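Local coordinates for esterase family protein (Staphylococcus aureus, PDB 7L0A) that probably hydrolyses S-formylglutathione to formate and glutathione, acting as a serine esterase of the esterase D family, at residues B[149-163]-B[205-219]. Residues are numbered along the deposited sequence; the frame is centred on the assembly and turned at random.
Sequences AVPLSAVFEAQNLMD and LLIMCGKQDFLYQDN
The ring of F156 meets the amide of N219 at an edge, with I207 CG2 also near the ring plane; A154 CB lies over one face, offset toward the rim, and F222 stacks with the ring from outside the two segments. The F214 ring has L215 CG over one face, offset toward the rim, while D163 CB approaches its CE2 obliquely. F156 CE2 is 3.6 Å from N219 OD1, the ring and amide planes standing 58° apart. The amide is held at both ends: ND2 donates to A154 O at 3.0 Å, on a lone pair in the carbonyl plane, and reaches back to L215 O, while OD1 probably accepts a hydrogen bond from a water that in turn accepts from A154 N.

A second amide works differently. N160 ND2 approaches D218 OD2 from above the carboxylate plane, at 2.8 Å, yet the bond lies in its own amide plane. E157 OE2 comes within 3.1 Å of D218 OD1, two acceptors, the side chains crossing at about a right angle, which probably favours a proton on one of them. L215 CD2 packs against the N160 amide, and CD1 reaches the S153 carbonyl and V155 CG2.

The loop after strand 148-152, and the turns leading from strand 204-210 into helix 216-228, lie at the C-terminal ends of neighbouring parallel strands in the sheet of an alpha/beta-hydrolase fold, where the acid of the triad is expected. The strands are tied by L206 N to A149 O, M208 N to P151 O and S153 N to M208 O.

D213, the predicted charge-relay acid, has CG anti to its own nitrogen (chi1 -159°). OD1 thereby caps L215 N at 2.9 Å, and OD2 accepts from H242 and from a water 2.5 Å away. That water also joins G210 N and S153 OG, a hydroxyl bonded in turn to W247; S153 CB packs 3.4 Å from D213 OD2.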
# COMPACT_ATOMS: atom_id res chain seq x y z
N ALA B 149 2.56 13.46 -20.39
CA ALA B 149 1.43 12.55 -20.61
C ALA B 149 1.73 11.70 -21.83
O ALA B 149 2.20 12.22 -22.85
CB ALA B 149 0.13 13.37 -20.83
N VAL B 150 1.43 10.41 -21.74
CA VAL B 150 1.74 9.44 -22.78
C VAL B 150 0.49 8.62 -23.12
O VAL B 150 0.24 7.55 -22.55
CB VAL B 150 2.88 8.50 -22.35
CG1 VAL B 150 3.23 7.55 -23.48
CG2 VAL B 150 4.12 9.29 -21.92
N PRO B 151 -0.31 9.07 -24.08
CA PRO B 151 -1.41 8.24 -24.58
C PRO B 151 -0.89 7.16 -25.52
O PRO B 151 -0.18 7.45 -26.48
CB PRO B 151 -2.32 9.24 -25.34
CG PRO B 151 -1.85 10.58 -24.93
CD PRO B 151 -0.39 10.45 -24.60
N LEU B 152 -1.27 5.92 -25.24
CA LEU B 152 -0.86 4.74 -26.00
C LEU B 152 -2.10 4.18 -26.70
O LEU B 152 -3.08 3.86 -26.03
CB LEU B 152 -0.26 3.68 -25.08
CG LEU B 152 0.95 4.06 -24.25
CD1 LEU B 152 1.30 2.84 -23.38
CD2 LEU B 152 2.10 4.46 -25.09
N SER B 153 -2.03 4.01 -28.01
CA SER B 153 -3.11 3.37 -28.75
C SER B 153 -4.46 3.92 -28.32
O SER B 153 -5.41 3.15 -28.07
CB SER B 153 -3.07 1.85 -28.56
OG SER B 153 -1.75 1.36 -28.74
N ALA B 154 -4.54 5.25 -28.25
CA ALA B 154 -5.63 5.90 -27.53
C ALA B 154 -6.89 6.05 -28.37
O ALA B 154 -6.87 6.10 -29.60
CB ALA B 154 -5.19 7.29 -27.03
N VAL B 155 -8.01 6.06 -27.65
CA VAL B 155 -9.34 6.44 -28.15
C VAL B 155 -9.46 7.95 -28.10
O VAL B 155 -9.46 8.56 -27.03
CB VAL B 155 -10.41 5.76 -27.28
CG1 VAL B 155 -11.80 6.31 -27.54
CG2 VAL B 155 -10.40 4.24 -27.46
N PHE B 156 -9.52 8.58 -29.28
CA PHE B 156 -9.62 10.03 -29.39
C PHE B 156 -10.96 10.53 -29.91
O PHE B 156 -11.22 11.76 -29.89
CB PHE B 156 -8.52 10.60 -30.32
CG PHE B 156 -7.10 10.48 -29.79
CD1 PHE B 156 -6.70 11.16 -28.65
CD2 PHE B 156 -6.14 9.73 -30.48
CE1 PHE B 156 -5.39 11.06 -28.17
CE2 PHE B 156 -4.84 9.64 -30.02
CZ PHE B 156 -4.47 10.30 -28.86
N GLU B 157 -11.78 9.63 -30.45
CA GLU B 157 -12.99 10.01 -31.14
C GLU B 157 -14.19 9.27 -30.57
O GLU B 157 -14.11 8.12 -30.19
CB GLU B 157 -12.94 9.69 -32.65
CG GLU B 157 -11.68 10.08 -33.34
CD GLU B 157 -11.88 10.23 -34.82
OE1 GLU B 157 -13.03 10.07 -35.28
OE2 GLU B 157 -10.89 10.53 -35.53
N ALA B 158 -15.33 9.95 -30.64
CA ALA B 158 -16.56 9.36 -30.11
C ALA B 158 -16.92 8.05 -30.80
O ALA B 158 -17.41 7.11 -30.15
CB ALA B 158 -17.70 10.38 -30.28
N GLN B 159 -16.72 7.96 -32.11
CA GLN B 159 -17.17 6.72 -32.73
C GLN B 159 -16.31 5.54 -32.30
O GLN B 159 -16.79 4.40 -32.31
CB GLN B 159 -17.19 6.79 -34.25
CG GLN B 159 -18.10 5.67 -34.77
CD GLN B 159 -17.88 5.34 -36.22
OE1 GLN B 159 -17.30 6.14 -36.97
NE2 GLN B 159 -18.32 4.16 -36.63
N ASN B 160 -15.06 5.79 -31.89
CA ASN B 160 -14.25 4.69 -31.39
C ASN B 160 -14.95 3.95 -30.25
O ASN B 160 -14.66 2.77 -30.00
CB ASN B 160 -12.90 5.16 -30.85
CG ASN B 160 -12.01 5.78 -31.88
OD1 ASN B 160 -11.11 6.54 -31.51
ND2 ASN B 160 -12.18 5.42 -33.14
N LEU B 161 -15.82 4.65 -29.51
CA LEU B 161 -16.36 4.11 -28.27
C LEU B 161 -17.23 2.90 -28.53
O LEU B 161 -17.36 2.02 -27.68
CB LEU B 161 -17.18 5.17 -27.53
CG LEU B 161 -16.44 6.38 -27.00
CD1 LEU B 161 -17.44 7.47 -26.61
CD2 LEU B 161 -15.60 6.01 -25.79
N MET B 162 -17.86 2.84 -29.69
CA MET B 162 -18.75 1.73 -30.00
C MET B 162 -18.00 0.47 -30.40
O MET B 162 -18.62 -0.59 -30.49
CB MET B 162 -19.72 2.17 -31.10
CG MET B 162 -20.49 3.42 -30.72
SD MET B 162 -21.69 3.05 -29.43
CE MET B 162 -22.89 2.14 -30.43
N ASP B 163 -16.69 0.55 -30.63
CA ASP B 163 -15.90 -0.59 -31.06
C ASP B 163 -15.26 -1.33 -29.89
O ASP B 163 -14.54 -2.31 -30.12
CB ASP B 163 -14.78 -0.15 -32.01
CG ASP B 163 -15.29 0.21 -33.39
OD1 ASP B 163 -16.52 0.12 -33.61
OD2 ASP B 163 -14.47 0.59 -34.25
N LEU B 205 3.73 15.91 -24.51
CA LEU B 205 3.00 14.76 -25.03
C LEU B 205 3.91 13.82 -25.81
O LEU B 205 4.62 14.25 -26.73
CB LEU B 205 1.87 15.23 -25.94
CG LEU B 205 0.74 16.00 -25.28
CD1 LEU B 205 -0.18 16.56 -26.37
CD2 LEU B 205 -0.04 15.11 -24.33
N LEU B 206 3.85 12.53 -25.45
CA LEU B 206 4.42 11.45 -26.25
C LEU B 206 3.26 10.54 -26.60
O LEU B 206 2.66 9.92 -25.72
CB LEU B 206 5.53 10.71 -25.50
CG LEU B 206 6.00 9.46 -26.21
CD1 LEU B 206 6.62 9.75 -27.54
CD2 LEU B 206 6.97 8.71 -25.29
N ILE B 207 2.89 10.51 -27.89
CA ILE B 207 1.76 9.72 -28.36
C ILE B 207 2.30 8.56 -29.16
O ILE B 207 3.13 8.74 -30.05
CB ILE B 207 0.80 10.59 -29.19
CG1 ILE B 207 0.30 11.75 -28.34
CG2 ILE B 207 -0.32 9.75 -29.77
CD1 ILE B 207 -0.46 12.82 -29.11
N MET B 208 1.85 7.34 -28.85
CA MET B 208 2.38 6.14 -29.49
C MET B 208 1.23 5.25 -29.94
O MET B 208 0.21 5.12 -29.25
CB MET B 208 3.33 5.36 -28.56
CG MET B 208 4.22 6.25 -27.70
SD MET B 208 5.41 5.28 -26.69
CE MET B 208 6.54 4.81 -27.96
N CYS B 209 1.40 4.63 -31.10
CA CYS B 209 0.44 3.65 -31.58
C CYS B 209 1.14 2.72 -32.57
O CYS B 209 1.98 3.16 -33.35
CB CYS B 209 -0.76 4.35 -32.25
SG CYS B 209 -2.17 3.32 -32.58
N GLY B 210 0.77 1.45 -32.55
CA GLY B 210 1.28 0.53 -33.54
C GLY B 210 0.53 0.65 -34.85
O GLY B 210 -0.68 0.89 -34.89
N LYS B 211 1.25 0.38 -35.94
CA LYS B 211 0.70 0.59 -37.28
C LYS B 211 -0.41 -0.38 -37.64
O LYS B 211 -1.19 -0.09 -38.56
CB LYS B 211 1.82 0.52 -38.32
CG LYS B 211 2.79 1.68 -38.22
CD LYS B 211 3.91 1.58 -39.25
CE LYS B 211 4.74 2.85 -39.25
NZ LYS B 211 5.81 2.79 -40.28
N GLN B 212 -0.53 -1.51 -36.95
CA GLN B 212 -1.60 -2.47 -37.23
C GLN B 212 -2.83 -2.27 -36.34
O GLN B 212 -3.81 -3.00 -36.49
CB GLN B 212 -1.05 -3.90 -37.08
CG GLN B 212 -0.11 -4.32 -38.22
CD GLN B 212 1.27 -3.68 -38.15
OE1 GLN B 212 1.97 -3.78 -37.14
NE2 GLN B 212 1.68 -3.03 -39.24
N ASP B 213 -2.79 -1.32 -35.42
CA ASP B 213 -3.89 -1.09 -34.49
C ASP B 213 -5.11 -0.56 -35.23
O ASP B 213 -4.99 0.26 -36.13
CB ASP B 213 -3.42 -0.08 -33.44
CG ASP B 213 -4.21 -0.12 -32.18
OD1 ASP B 213 -5.44 0.11 -32.23
OD2 ASP B 213 -3.61 -0.36 -31.12
N PHE B 214 -6.30 -1.05 -34.85
CA PHE B 214 -7.52 -0.53 -35.47
C PHE B 214 -7.72 0.95 -35.22
O PHE B 214 -8.50 1.59 -35.95
CB PHE B 214 -8.74 -1.35 -35.02
CG PHE B 214 -9.22 -1.09 -33.62
CD1 PHE B 214 -8.63 -1.72 -32.54
CD2 PHE B 214 -10.29 -0.25 -33.38
CE1 PHE B 214 -9.09 -1.50 -31.26
CE2 PHE B 214 -10.75 -0.03 -32.10
CZ PHE B 214 -10.16 -0.65 -31.04
N LEU B 215 -7.03 1.52 -34.23
CA LEU B 215 -7.13 2.95 -33.91
C LEU B 215 -6.02 3.78 -34.55
O LEU B 215 -5.98 5.00 -34.32
CB LEU B 215 -7.12 3.15 -32.40
CG LEU B 215 -8.26 2.51 -31.60
CD1 LEU B 215 -8.07 2.65 -30.13
CD2 LEU B 215 -9.60 3.14 -32.05
N TYR B 216 -5.16 3.19 -35.36
CA TYR B 216 -3.98 3.89 -35.85
C TYR B 216 -4.36 5.12 -36.68
O TYR B 216 -3.78 6.20 -36.50
CB TYR B 216 -3.11 2.95 -36.68
CG TYR B 216 -1.87 3.58 -37.25
CD1 TYR B 216 -0.86 4.05 -36.42
CD2 TYR B 216 -1.68 3.65 -38.62
CE1 TYR B 216 0.30 4.61 -36.96
CE2 TYR B 216 -0.52 4.20 -39.15
CZ TYR B 216 0.45 4.69 -38.33
OH TYR B 216 1.59 5.24 -38.89
N GLN B 217 -5.29 4.97 -37.63
CA GLN B 217 -5.63 6.11 -38.47
C GLN B 217 -6.26 7.23 -37.65
O GLN B 217 -5.96 8.41 -37.88
CB GLN B 217 -6.55 5.68 -39.61
CG GLN B 217 -6.87 6.81 -40.58
CD GLN B 217 -5.62 7.43 -41.21
OE1 GLN B 217 -4.76 6.71 -41.74
NE2 GLN B 217 -5.52 8.76 -41.15
N ASP B 218 -7.09 6.89 -36.65
CA ASP B 218 -7.65 7.95 -35.80
C ASP B 218 -6.56 8.60 -34.96
O ASP B 218 -6.65 9.79 -34.65
CB ASP B 218 -8.78 7.37 -34.94
CG ASP B 218 -10.01 7.00 -35.76
OD1 ASP B 218 -10.32 7.72 -36.73
OD2 ASP B 218 -10.68 5.99 -35.46
N ASN B 219 -5.51 7.86 -34.61
CA ASN B 219 -4.35 8.47 -33.97
C ASN B 219 -3.66 9.46 -34.90
O ASN B 219 -3.27 10.55 -34.49
CB ASN B 219 -3.39 7.36 -33.52
CG ASN B 219 -3.65 6.89 -32.11
OD1 ASN B 219 -2.79 6.97 -31.26
ND2 ASN B 219 -4.85 6.42 -31.86
O HOH W 1 -2.34 7.16 -28.61
O HOH W 2 -1.14 -0.16 -30.94